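Chintase (Rhizomucor miehei, PDB 5XWF) probably hydrolyses beta-1,4-glycosidic bonds of chitin, acting as a family 18 chitinase with a TIM-barrel fold. Local coordinates at residues R187-G192 against Y252-Q257; D121-A126 against N155-Q160; D174-M179 against E226-G231. One frame throughout, in Å; residues are numbered along the deposited sequence.

Contact 1: residues R187-G192 against Y252-Q257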
ATOM      1  N   ARG A 187       0.865  17.502   1.668  1.00 22.97           N
ATOM      2  CA  ARG A 187      -0.073  17.709   2.758  1.00 20.42           C
ATOM      3  C   ARG A 187       0.636  18.116   4.011  1.00 28.00           C
ATOM      4  O   ARG A 187       0.048  18.436   5.001  1.00 35.63           O
ATOM      5  CB  ARG A 187      -0.812  16.389   2.974  1.00 25.20           C
ATOM      6  CG  ARG A 187      -0.081  15.260   3.722  1.00 26.71           C
ATOM      7  CD  ARG A 187       0.268  14.025   2.942  1.00 27.51           C
ATOM      8  NE  ARG A 187       0.088  14.260   1.533  1.00 26.19           N
ATOM      9  CZ  ARG A 187       0.369  13.392   0.572  1.00 32.61           C
ATOM     10  NH1 ARG A 187       0.853  12.210   0.812  1.00 27.02           N
ATOM     11  NH2 ARG A 187       0.152  13.705  -0.657  1.00 45.26           N
ATOM     12  N   ASP A 188       1.946  18.102   3.937  1.00 28.49           N
ATOM     13  CA  ASP A 188       2.797  18.466   5.058  1.00 26.98           C
ATOM     14  C   ASP A 188       3.561  19.735   4.751  1.00 29.55           C
ATOM     15  O   ASP A 188       3.724  20.111   3.586  1.00 34.31           O
ATOM     16  CB  ASP A 188       3.818  17.368   5.323  1.00 30.48           C
ATOM     17  CG  ASP A 188       3.180  16.051   5.672  1.00 27.13           C
ATOM     18  OD1 ASP A 188       2.899  15.839   6.868  1.00 35.02           O
ATOM     19  OD2 ASP A 188       2.974  15.225   4.759  1.00 30.89           O
ATOM     20  N   LYS A 189       4.045  20.376   5.776  1.00 25.20           N
ATOM     21  CA  LYS A 189       4.799  21.596   5.686  1.00 29.99           C
ATOM     22  C   LYS A 189       6.224  21.364   5.247  1.00 34.47           C
ATOM     23  O   LYS A 189       6.709  22.061   4.430  1.00 26.98           O
ATOM     24  CB  LYS A 189       4.793  22.185   7.066  1.00 33.91           C
ATOM     25  CG  LYS A 189       4.819  23.665   7.154  1.00 32.44           C
ATOM     26  CD  LYS A 189       5.944  24.073   8.078  1.00 52.84           C
ATOM     27  CE  LYS A 189       7.022  24.867   7.388  1.00 37.59           C
ATOM     28  NZ  LYS A 189       8.263  24.945   8.167  1.00 36.05           N
ATOM     29  N   ASN A 190       6.870  20.366   5.833  1.00 22.52           N
ATOM     30  CA  ASN A 190       8.266  20.011   5.551  1.00 27.77           C
ATOM     31  C   ASN A 190       8.400  18.688   4.802  1.00 24.60           C
ATOM     32  O   ASN A 190       7.592  17.785   4.993  1.00 27.75           O
ATOM     33  CB  ASN A 190       9.051  19.850   6.852  1.00 28.90           C
ATOM     34  CG  ASN A 190       9.130  21.123   7.663  1.00 29.69           C
ATOM     35  OD1 ASN A 190       9.342  22.214   7.127  1.00 24.89           O
ATOM     36  ND2 ASN A 190       8.968  20.987   8.977  1.00 32.84           N
ATOM     37  N   ALA A 191       9.435  18.559   3.979  1.00 25.48           N
ATOM     38  CA  ALA A 191       9.749  17.283   3.337  1.00 18.28           C
ATOM     39  C   ALA A 191       9.825  16.150   4.338  1.00 26.07           C
ATOM     40  O   ALA A 191      10.307  16.326   5.447  1.00 28.06           O
ATOM     41  CB  ALA A 191      11.059  17.372   2.556  1.00 22.69           C
ATOM     42  N   GLY A 192       9.324  14.985   3.946  1.00 26.42           N
ATOM     43  CA  GLY A 192       9.397  13.807   4.785  1.00 19.39           C
ATOM     44  C   GLY A 192       9.605  12.555   3.956  1.00 22.67           C
ATOM     45  O   GLY A 192       9.551  12.619   2.718  1.00 20.34           O
ATOM     46  N   TYR A 252      14.544  17.276   6.431  1.00 22.93           N
ATOM     47  CA  TYR A 252      13.318  17.976   6.819  1.00 19.96           C
ATOM     48  C   TYR A 252      13.224  19.496   6.553  1.00 20.48           C
ATOM     49  O   TYR A 252      12.892  20.271   7.448  1.00 25.31           O
ATOM     50  CB  TYR A 252      12.957  17.612   8.264  1.00 26.19           C
ATOM     51  CG  TYR A 252      12.830  16.116   8.429  1.00 25.69           C
ATOM     52  CD1 TYR A 252      11.651  15.450   8.073  1.00 27.17           C
ATOM     53  CD2 TYR A 252      13.890  15.358   8.900  1.00 18.34           C
ATOM     54  CE1 TYR A 252      11.535  14.078   8.206  1.00 23.74           C
ATOM     55  CE2 TYR A 252      13.781  13.990   9.035  1.00 31.87           C
ATOM     56  CZ  TYR A 252      12.606  13.355   8.684  1.00 23.30           C
ATOM     57  OH  TYR A 252      12.503  11.992   8.815  1.00 25.61           O
ATOM     58  N   VAL A 253      13.467  19.905   5.308  1.00 27.39           N
ATOM     59  CA  VAL A 253      13.321  21.310   4.900  1.00 26.81           C
ATOM     60  C   VAL A 253      11.915  21.628   4.345  1.00 24.52           C
ATOM     61  O   VAL A 253      11.245  20.739   3.796  1.00 31.23           O
ATOM     62  CB  VAL A 253      14.387  21.695   3.852  1.00 25.78           C
ATOM     63  CG1 VAL A 253      15.782  21.483   4.417  1.00 21.07           C
ATOM     64  CG2 VAL A 253      14.193  20.888   2.581  1.00 27.13           C
ATOM     65  N   PRO A 254      11.464  22.895   4.475  1.00 21.52           N
ATOM     66  CA  PRO A 254      10.100  23.262   4.053  1.00 21.05           C
ATOM     67  C   PRO A 254       9.867  23.052   2.553  1.00 24.33           C
ATOM     68  O   PRO A 254      10.825  23.141   1.769  1.00 31.41           O
ATOM     69  CB  PRO A 254      10.019  24.755   4.383  1.00 23.15           C
ATOM     70  CG  PRO A 254      11.049  24.975   5.412  1.00 30.59           C
ATOM     71  CD  PRO A 254      12.170  24.034   5.088  1.00 16.38           C
ATOM     72  N   ILE A 255       8.624  22.781   2.153  1.00 26.22           N
ATOM     73  CA  ILE A 255       8.344  22.533   0.745  1.00 19.34           C
ATOM     74  C   ILE A 255       7.205  23.394   0.227  1.00 17.92           C
ATOM     75  O   ILE A 255       6.430  23.953   1.003  1.00 26.31           O
ATOM     76  CB  ILE A 255       8.008  21.070   0.498  1.00 22.25           C
ATOM     77  CG1 ILE A 255       6.712  20.718   1.214  1.00 18.35           C
ATOM     78  CG2 ILE A 255       9.142  20.173   0.992  1.00 16.16           C
ATOM     79  CD1 ILE A 255       6.179  19.350   0.865  1.00 18.46           C
ATOM     80  N   SER A 256       7.115  23.500  -1.097  1.00 19.13           N
ATOM     81  CA  SER A 256       6.025  24.215  -1.752  1.00 30.05           C
ATOM     82  C   SER A 256       4.724  23.419  -1.664  1.00 31.69           C
ATOM     83  O   SER A 256       4.735  22.184  -1.675  1.00 31.03           O
ATOM     84  CB  SER A 256       6.365  24.504  -3.217  1.00 29.56           C
ATOM     85  OG  SER A 256       5.264  25.086  -3.893  1.00 36.11           O
ATOM     86  N   GLN A 257       3.605  24.129  -1.581  1.00 31.23           N
ATOM     87  CA  GLN A 257       2.312  23.480  -1.504  1.00 23.22           C
ATOM     88  C   GLN A 257       1.335  23.993  -2.567  1.00 29.28           C
ATOM     89  O   GLN A 257       0.194  23.537  -2.628  1.00 37.27           O
ATOM     90  CB  GLN A 257       1.740  23.597  -0.087  1.00 17.96           C
ATOM     91  CG  GLN A 257       2.534  22.803   0.954  1.00 25.17           C
ATOM     92  CD  GLN A 257       2.194  23.187   2.391  1.00 34.45           C
ATOM     93  OE1 GLN A 257       2.389  24.333   2.803  1.00 39.68           O
ATOM     94  NE2 GLN A 257       1.690  22.223   3.166  1.00 34.81           N
TER

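Contact 2: residues D121-A126 against N155-Q160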
ATOM      1  N   ASP A 121     -19.945   5.805   6.340  1.00 24.11           N
ATOM      2  CA  ASP A 121     -20.947   5.555   7.368  1.00 24.36           C
ATOM      3  C   ASP A 121     -20.286   5.330   8.722  1.00 23.97           C
ATOM      4  O   ASP A 121     -19.147   4.886   8.796  1.00 18.80           O
ATOM      5  CB  ASP A 121     -21.776   4.323   7.003  1.00 28.84           C
ATOM      6  CG  ASP A 121     -23.080   4.228   7.781  1.00 38.56           C
ATOM      7  OD1 ASP A 121     -23.053   3.782   8.955  1.00 19.27           O
ATOM      8  OD2 ASP A 121     -24.137   4.583   7.203  1.00 37.02           O
ATOM      9  N   GLU A 122     -21.022   5.617   9.787  1.00 26.88           N
ATOM     10  CA  GLU A 122     -20.542   5.415  11.141  1.00 29.76           C
ATOM     11  C   GLU A 122     -20.188   3.967  11.427  1.00 28.28           C
ATOM     12  O   GLU A 122     -19.347   3.682  12.291  1.00 28.47           O
ATOM     13  CB  GLU A 122     -21.612   5.841  12.138  1.00 38.60           C
ATOM     14  CG  GLU A 122     -22.086   7.252  11.971  1.00 32.04           C
ATOM     15  CD  GLU A 122     -22.986   7.668  13.107  1.00 59.39           C
ATOM     16  OE1 GLU A 122     -23.234   6.821  14.003  1.00 47.86           O
ATOM     17  OE2 GLU A 122     -23.438   8.834  13.100  1.00 69.26           O
ATOM     18  N   ASN A 123     -20.852   3.059  10.716  1.00 26.11           N
ATOM     19  CA  ASN A 123     -20.691   1.629  10.952  1.00 25.03           C
ATOM     20  C   ASN A 123     -19.792   0.898   9.951  1.00 26.06           C
ATOM     21  O   ASN A 123     -19.751  -0.332   9.943  1.00 25.83           O
ATOM     22  CB  ASN A 123     -22.060   0.952  11.038  1.00 26.28           C
ATOM     23  CG  ASN A 123     -22.859   1.430  12.225  1.00 32.39           C
ATOM     24  OD1 ASN A 123     -22.325   1.596  13.329  1.00 41.31           O
ATOM     25  ND2 ASN A 123     -24.137   1.676  12.008  1.00 33.83           N
ATOM     26  N   ASP A 124     -19.071   1.653   9.121  1.00 21.61           N
ATOM     27  CA  ASP A 124     -18.223   1.058   8.090  1.00 21.14           C
ATOM     28  C   ASP A 124     -17.275  -0.019   8.638  1.00 23.66           C
ATOM     29  O   ASP A 124     -17.161  -1.095   8.069  1.00 19.34           O
ATOM     30  CB  ASP A 124     -17.444   2.140   7.343  1.00 19.95           C
ATOM     31  CG  ASP A 124     -18.305   2.898   6.362  1.00 22.65           C
ATOM     32  OD1 ASP A 124     -19.461   2.471   6.157  1.00 15.59           O
ATOM     33  OD2 ASP A 124     -17.834   3.902   5.777  1.00 17.41           O
ATOM     34  N   THR A 125     -16.607   0.253   9.749  1.00 17.00           N
ATOM     35  CA  THR A 125     -15.696  -0.752  10.288  1.00 21.70           C
ATOM     36  C   THR A 125     -16.456  -1.978  10.785  1.00 19.69           C
ATOM     37  O   THR A 125     -16.049  -3.119  10.545  1.00 23.38           O
ATOM     38  CB  THR A 125     -14.792  -0.221  11.426  1.00 14.47           C
ATOM     39  OG1 THR A 125     -13.959   0.852  10.941  1.00 11.46           O
ATOM     40  CG2 THR A 125     -13.920  -1.358  11.943  1.00 12.21           C
ATOM     41  N   ALA A 126     -17.562  -1.737  11.479  1.00 24.68           N
ATOM     42  CA  ALA A 126     -18.361  -2.835  11.997  1.00 18.85           C
ATOM     43  C   ALA A 126     -18.870  -3.727  10.858  1.00 25.58           C
ATOM     44  O   ALA A 126     -18.837  -4.954  10.958  1.00 22.44           O
ATOM     45  CB  ALA A 126     -19.505  -2.306  12.839  1.00 20.43           C
ATOM     46  N   ASN A 155     -11.245   3.472  11.199  1.00 23.68           N
ATOM     47  CA  ASN A 155     -11.987   4.509  11.899  1.00 23.28           C
ATOM     48  C   ASN A 155     -13.149   4.000  12.743  1.00 32.49           C
ATOM     49  O   ASN A 155     -13.754   2.968  12.437  1.00 29.36           O
ATOM     50  CB  ASN A 155     -12.484   5.557  10.904  1.00 14.62           C
ATOM     51  CG  ASN A 155     -11.407   6.548  10.525  1.00 32.85           C
ATOM     52  OD1 ASN A 155     -10.283   6.507  11.050  1.00 22.36           O
ATOM     53  ND2 ASN A 155     -11.741   7.455   9.612  1.00 34.17           N
ATOM     54  N   ASP A 156     -13.452   4.736  13.806  1.00 31.03           N
ATOM     55  CA  ASP A 156     -14.602   4.440  14.642  1.00 31.27           C
ATOM     56  C   ASP A 156     -15.788   5.256  14.155  1.00 28.35           C
ATOM     57  O   ASP A 156     -15.698   5.907  13.113  1.00 32.97           O
ATOM     58  CB  ASP A 156     -14.290   4.727  16.122  1.00 32.00           C
ATOM     59  CG  ASP A 156     -13.859   6.172  16.380  1.00 29.72           C
ATOM     60  OD1 ASP A 156     -13.993   7.031  15.481  1.00 30.31           O
ATOM     61  OD2 ASP A 156     -13.370   6.455  17.499  1.00 35.06           O
ATOM     62  N   GLU A 157     -16.877   5.260  14.922  1.00 39.65           N
ATOM     63  CA  GLU A 157     -18.082   6.013  14.554  1.00 47.61           C
ATOM     64  C   GLU A 157     -17.854   7.523  14.432  1.00 30.95           C
ATOM     65  O   GLU A 157     -18.759   8.260  14.036  1.00 41.72           O
ATOM     66  CB  GLU A 157     -19.220   5.751  15.547  1.00 51.13           C
ATOM     67  CG  GLU A 157     -19.756   4.327  15.550  1.00 42.73           C
ATOM     68  CD  GLU A 157     -19.155   3.490  16.660  1.00 69.47           C
ATOM     69  OE1 GLU A 157     -19.852   2.561  17.138  1.00 57.02           O
ATOM     70  OE2 GLU A 157     -17.991   3.767  17.052  1.00 44.27           O
ATOM     71  N   ASN A 158     -16.646   7.973  14.761  1.00 29.25           N
ATOM     72  CA  ASN A 158     -16.311   9.393  14.774  1.00 33.27           C
ATOM     73  C   ASN A 158     -15.209   9.760  13.799  1.00 32.90           C
ATOM     74  O   ASN A 158     -14.720  10.897  13.814  1.00 44.97           O
ATOM     75  CB  ASN A 158     -15.886   9.820  16.180  1.00 34.09           C
ATOM     76  CG  ASN A 158     -17.045   9.870  17.144  1.00 47.35           C
ATOM     77  OD1 ASN A 158     -18.181  10.180  16.754  1.00 40.90           O
ATOM     78  ND2 ASN A 158     -16.770   9.569  18.416  1.00 45.09           N
ATOM     79  N   GLN A 159     -14.823   8.797  12.963  1.00 27.46           N
ATOM     80  CA  GLN A 159     -13.703   8.949  12.030  1.00 28.85           C
ATOM     81  C   GLN A 159     -12.366   9.188  12.760  1.00 25.78           C
ATOM     82  O   GLN A 159     -11.507   9.938  12.289  1.00 25.43           O
ATOM     83  CB  GLN A 159     -13.980  10.041  10.984  1.00 19.28           C
ATOM     84  CG  GLN A 159     -15.294   9.867  10.238  1.00 39.84           C
ATOM     85  CD  GLN A 159     -15.597  11.007   9.275  1.00 45.43           C
ATOM     86  OE1 GLN A 159     -15.145  12.135   9.473  1.00 37.14           O
ATOM     87  NE2 GLN A 159     -16.365  10.711   8.221  1.00 32.16           N
ATOM     88  N   GLN A 160     -12.207   8.551  13.921  1.00 36.66           N
ATOM     89  CA  GLN A 160     -10.929   8.518  14.629  1.00 32.47           C
ATOM     90  C   GLN A 160     -10.477   7.076  14.606  1.00 25.64           C
ATOM     91  O   GLN A 160     -11.310   6.184  14.730  1.00 19.04           O
ATOM     92  CB  GLN A 160     -11.089   8.964  16.086  1.00 26.02           C
ATOM     93  CG  GLN A 160     -11.739  10.324  16.269  1.00 33.78           C
ATOM     94  CD  GLN A 160     -10.976  11.432  15.583  1.00 47.12           C
ATOM     95  OE1 GLN A 160      -9.740  11.474  15.628  1.00 41.23           O
ATOM     96  NE2 GLN A 160     -11.708  12.337  14.930  1.00 42.11           N
TER
HETATM   97  O   HOH W   1     -16.780   3.055  11.308  1.00 28.87           O

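Contact 3: residues D174-M179 against E226-G231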
ATOM      1  N   ASP A 174      -6.719 -13.360   8.290  1.00 11.46           N
ATOM      2  CA  ASP A 174      -5.406 -13.980   8.420  1.00 18.97           C
ATOM      3  C   ASP A 174      -4.275 -12.959   8.596  1.00 18.13           C
ATOM      4  O   ASP A 174      -3.456 -13.075   9.498  1.00 16.90           O
ATOM      5  CB  ASP A 174      -5.130 -14.871   7.211  1.00 11.11           C
ATOM      6  CG  ASP A 174      -5.958 -16.142   7.226  1.00 26.96           C
ATOM      7  OD1 ASP A 174      -5.848 -16.896   8.217  1.00 32.02           O
ATOM      8  OD2 ASP A 174      -6.723 -16.384   6.260  1.00 19.87           O
ATOM      9  N   ALA A 175      -4.230 -11.961   7.730  1.00 11.05           N
ATOM     10  CA  ALA A 175      -3.149 -10.996   7.785  1.00 15.73           C
ATOM     11  C   ALA A 175      -3.615  -9.583   7.438  1.00 23.98           C
ATOM     12  O   ALA A 175      -4.507  -9.394   6.601  1.00 21.65           O
ATOM     13  CB  ALA A 175      -2.017 -11.427   6.871  1.00 26.10           C
ATOM     14  N   PHE A 176      -3.005  -8.596   8.094  1.00 26.02           N
ATOM     15  CA  PHE A 176      -3.313  -7.193   7.847  1.00 20.26           C
ATOM     16  C   PHE A 176      -2.114  -6.553   7.180  1.00 15.39           C
ATOM     17  O   PHE A 176      -1.074  -6.398   7.801  1.00 25.68           O
ATOM     18  CB  PHE A 176      -3.634  -6.472   9.156  1.00 16.55           C
ATOM     19  CG  PHE A 176      -4.858  -6.999   9.868  1.00 15.05           C
ATOM     20  CD1 PHE A 176      -4.859  -8.262  10.461  1.00 16.31           C
ATOM     21  CD2 PHE A 176      -5.998  -6.224   9.978  1.00 16.78           C
ATOM     22  CE1 PHE A 176      -5.990  -8.756  11.123  1.00 14.49           C
ATOM     23  CE2 PHE A 176      -7.140  -6.715  10.641  1.00 18.11           C
ATOM     24  CZ  PHE A 176      -7.123  -7.979  11.214  1.00 13.84           C
ATOM     25  N   TYR A 177      -2.246  -6.215   5.902  1.00 23.19           N
ATOM     26  CA  TYR A 177      -1.138  -5.614   5.166  1.00 18.33           C
ATOM     27  C   TYR A 177      -1.153  -4.121   5.412  1.00 13.62           C
ATOM     28  O   TYR A 177      -1.997  -3.408   4.878  1.00 14.88           O
ATOM     29  CB  TYR A 177      -1.237  -5.882   3.656  1.00 21.94           C
ATOM     30  CG  TYR A 177      -1.179  -7.342   3.238  1.00 17.75           C
ATOM     31  CD1 TYR A 177      -0.854  -8.340   4.148  1.00 22.72           C
ATOM     32  CD2 TYR A 177      -1.451  -7.717   1.930  1.00 21.85           C
ATOM     33  CE1 TYR A 177      -0.812  -9.667   3.774  1.00 19.32           C
ATOM     34  CE2 TYR A 177      -1.407  -9.049   1.542  1.00 13.18           C
ATOM     35  CZ  TYR A 177      -1.089 -10.015   2.473  1.00 14.83           C
ATOM     36  OH  TYR A 177      -1.044 -11.338   2.102  1.00 27.01           O
ATOM     37  N   ILE A 178      -0.215  -3.660   6.230  1.00 13.30           N
ATOM     38  CA  ILE A 178      -0.088  -2.249   6.542  1.00 12.92           C
ATOM     39  C   ILE A 178       0.519  -1.499   5.356  1.00 15.48           C
ATOM     40  O   ILE A 178       1.659  -1.737   4.976  1.00 20.83           O
ATOM     41  CB  ILE A 178       0.767  -2.048   7.805  1.00 20.86           C
ATOM     42  CG1 ILE A 178       0.150  -2.818   8.977  1.00 28.72           C
ATOM     43  CG2 ILE A 178       0.921  -0.558   8.145  1.00 17.65           C
ATOM     44  CD1 ILE A 178       1.014  -2.828  10.225  1.00 19.27           C
HETATM   45  N   MSE A 179      -0.211  -0.558   4.783  1.00 15.98           N
HETATM   46  CA  MSE A 179       0.269   0.214   3.669  1.00 16.92           C
HETATM   47  C   MSE A 179       1.112   1.339   4.144  1.00 23.44           C
HETATM   48  O   MSE A 179       0.771   2.481   4.124  1.00 18.87           O
HETATM   49  CB  MSE A 179      -0.894   0.743   2.909  1.00 14.00           C
HETATM   50  CG  MSE A 179      -1.805  -0.337   2.385  1.00 19.22           C
HETATM   51 SE   MSE A 179      -3.151   0.298   1.165  1.00 43.91          SE
HETATM   52  CE  MSE A 179      -2.275   1.533  -0.025  1.00 33.66           C
ATOM     53  N   GLU A 226       2.177 -11.239  14.648  1.00 13.91           N
ATOM     54  CA  GLU A 226       2.277 -12.266  13.643  1.00 15.11           C
ATOM     55  C   GLU A 226       1.280 -12.180  12.574  1.00 30.65           C
ATOM     56  O   GLU A 226       1.482 -12.709  11.535  1.00 21.34           O
ATOM     57  CB  GLU A 226       2.324 -13.667  14.220  1.00 19.64           C
ATOM     58  CG  GLU A 226       1.302 -13.955  15.270  1.00 27.19           C
ATOM     59  CD  GLU A 226       1.685 -13.431  16.609  1.00 36.64           C
ATOM     60  OE1 GLU A 226       1.885 -12.276  16.752  1.00 26.61           O
ATOM     61  OE2 GLU A 226       1.760 -14.198  17.523  1.00 50.31           O
ATOM     62  N   GLN A 227       0.201 -11.495  12.818  1.00 23.29           N
ATOM     63  CA  GLN A 227      -0.807 -11.259  11.779  1.00 19.36           C
ATOM     64  C   GLN A 227      -0.630  -9.907  11.104  1.00 19.50           C
ATOM     65  O   GLN A 227      -1.483  -9.467  10.335  1.00 16.10           O
ATOM     66  CB  GLN A 227      -2.228 -11.406  12.330  1.00 13.89           C
ATOM     67  CG  GLN A 227      -2.580 -12.845  12.710  1.00 14.90           C
ATOM     68  CD  GLN A 227      -3.867 -12.939  13.477  1.00 18.84           C
ATOM     69  OE1 GLN A 227      -3.892 -13.415  14.609  1.00 30.88           O
ATOM     70  NE2 GLN A 227      -4.950 -12.486  12.872  1.00 27.84           N
ATOM     71  N   LEU A 228       0.487  -9.250  11.384  1.00 19.13           N
ATOM     72  CA  LEU A 228       0.758  -7.964  10.757  1.00 14.51           C
ATOM     73  C   LEU A 228       1.831  -8.110   9.689  1.00 21.28           C
ATOM     74  O   LEU A 228       2.779  -8.896   9.832  1.00 18.45           O
ATOM     75  CB  LEU A 228       1.135  -6.899  11.787  1.00 18.78           C
ATOM     76  CG  LEU A 228       0.024  -6.376  12.700  1.00 13.32           C
ATOM     77  CD1 LEU A 228       0.572  -5.366  13.728  1.00 15.92           C
ATOM     78  CD2 LEU A 228      -1.114  -5.763  11.875  1.00 17.96           C
ATOM     79  N   VAL A 229       1.638  -7.365   8.603  1.00 22.33           N
ATOM     80  CA  VAL A 229       2.511  -7.423   7.437  1.00 21.27           C
ATOM     81  C   VAL A 229       2.868  -6.005   7.040  1.00 17.49           C
ATOM     82  O   VAL A 229       1.995  -5.172   6.789  1.00 20.58           O
ATOM     83  CB  VAL A 229       1.847  -8.151   6.238  1.00 22.80           C
ATOM     84  CG1 VAL A 229       2.641  -7.932   4.952  1.00 12.86           C
ATOM     85  CG2 VAL A 229       1.698  -9.637   6.525  1.00 17.83           C
ATOM     86  N   LEU A 230       4.167  -5.745   7.008  1.00 17.77           N
ATOM     87  CA  LEU A 230       4.694  -4.436   6.667  1.00 25.54           C
ATOM     88  C   LEU A 230       4.696  -4.281   5.154  1.00 14.23           C
ATOM     89  O   LEU A 230       5.359  -5.045   4.453  1.00 21.95           O
ATOM     90  CB  LEU A 230       6.119  -4.289   7.213  1.00 17.38           C
ATOM     91  CG  LEU A 230       6.768  -2.904   7.167  1.00 15.97           C
ATOM     92  CD1 LEU A 230       5.921  -1.890   7.891  1.00 16.89           C
ATOM     93  CD2 LEU A 230       8.165  -2.962   7.761  1.00 20.08           C
ATOM     94  N   GLY A 231       3.937  -3.309   4.659  1.00 20.60           N
ATOM     95  CA  GLY A 231       3.980  -2.950   3.254  1.00 22.18           C
ATOM     96  C   GLY A 231       5.179  -2.064   2.959  1.00 26.04           C
ATOM     97  O   GLY A 231       5.526  -1.188   3.754  1.00 24.47           O
TER

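Contact 1: residues R187-G192 against Y252-Q257
N190 and P254 meet at a single bridge between two loops, their CA atoms 4.0 Å apart, with a backbone hydrogen bond on either side of the pair. One runs from I255 N to K189 O at 3.1 Å, the other from A191 N to V253 O at 2.8 Å. Side chains gather around this bridge. N190 OD1 lies 3.3 Å from P254 CA and also receives K189 NZ at 3.1 Å. Bends at chi2 and chi3 bring the lysine back to that oxygen, so that its ammonium end runs alongside the proline ring. Beside the A191 N bond, the CG2 methyl of I255 meets A191 CB at 3.7 Å; with chi1 at 65°, CG1 takes the position between backbone N and carbonyl carbon and faces K189 O instead. At the far end the Y252 ring approaches A191 O obliquely, CD1 to O at 3.1 Å.

Partners outside the two loops add to this. N190 ND2 donates to T204 O, so both ends of the amide are engaged and its rotation is probably set. D188 OD2 accepts from G185 N, while Q257 NE2, although near D188 O, is bonded to I186 O. Y252 OH makes a weak bond to D307.

The 187-192 loop follows barrel strand 175-178 and precedes helix 211-221. Segment 252-257 comes after strand 228-240, consistent with the insertion of family 18 chitinases, so the bridge probably ties that insertion to the loop leaving strand 175-178; V253 packs on T241 and I245, and S256 pairs through its backbone with K240, the last residue of strand 228-240.

Contact 2: residues D121-A126 against N155-Q160
At the start of helix 124-139, in the TIM barrel, T125 and E122 meet N155 and E157 of the loop leaving strand 144-149. One direct hydrogen bond joins the segments: T125 OG1 donates to N155 O at 2.6 Å, in the plane of the carbonyl. The hydroxyl is placed for this by a chi1 of -61°, which sets OG1 beside the backbone N and anti to the carbonyl carbon. A water completes the junction. It accepts from T125 N and donates to both E122 O, at 2.8 Å, and N155 O, so that N155 O receives two bonds. Beside it, E157 lays its CG methylene against E122 O at 3.3 Å, and its CA makes a CA-H...O contact to the same oxygen.

Each segment is shaped by an aspartate. D121 OD1 accepts from N123 N at 2.9 Å through its anti lone pair, an Asx turn just ahead of the helix. D156 OD1 forms another with N158 N and takes Q160 N as well, the two donors arriving from opposite faces of the carboxylate plane. Behind both segments stands N110, which binds D124, N155, D156 and Q159.

The interface is small and polar, resting chiefly on one hydroxyl, one water, the T125 amide and the carbonyls of E122 and N155. Since T125 N lies in the first turn of the helix, the water serves as its acceptor there. The carboxylates of E122 and E157 stay apart, OE1 to OE1 at 6.3 Å, while the side chains touch through CB and CG; solvent probably weakens any repulsion between them.

Contact 3: residues D174-M179 against E226-G231
Y177 and V229 lie side by side on one face of two parallel strands and point the same way. The ring's CD1-CE1 side is set obliquely against the valine, with CD1 3.4 Å from V229 CB and both methyls close by; a chi1 of -62° sets it there, anti to the carbonyl carbon. A175 extends this face, its CB 4.1 Å from V229 CG2. F176, I178, L228 and L230 occupy the opposite face. There L228 CD2 reaches between F176 CB, at 3.8 Å, and I178 CD1, at 4.0 Å. The F176 ring meets Q227 O at its edge, in the ring plane.

These are adjacent strands of the TIM barrel, their axes 23° apart, linked by a beta-alpha-beta crossover through helix 211-221. On the outer side I178 packs on A214 and V215 of that helix and L228 on W218 and I219; Y177 and V229 point into the barrel, touching M348. Backbone bonds alternate across the pair, from F176 N to Q227 O through to G231 N to I178 O.

Q227 brings its CG to 3.3 Å from D174 O, and its NE2 donates to A170 O. D174 OD2 accepts from L145 N and forms a salt bridge with R136 NH2.

The chemistry of the three contacts varies with their burial. Contact 3 belongs to the barrel wall, a regular parallel ladder with apolar side chains on both faces. Contact 1 is partly buried and joins the loops that leave those same two strands, 175-178 and 228-240; the segments of contacts 1 and 3 therefore alternate along the chain, although their centres are 29 Å apart. There, regular pairing has shrunk to a single bridge with two backbone hydrogen bonds, flanked by P254, I255 and Y252. Contact 2 is a surface contact between segments that follow the preceding pair of barrel strands, 101-105 and 144-149, and relies mainly on a hydroxyl and a water.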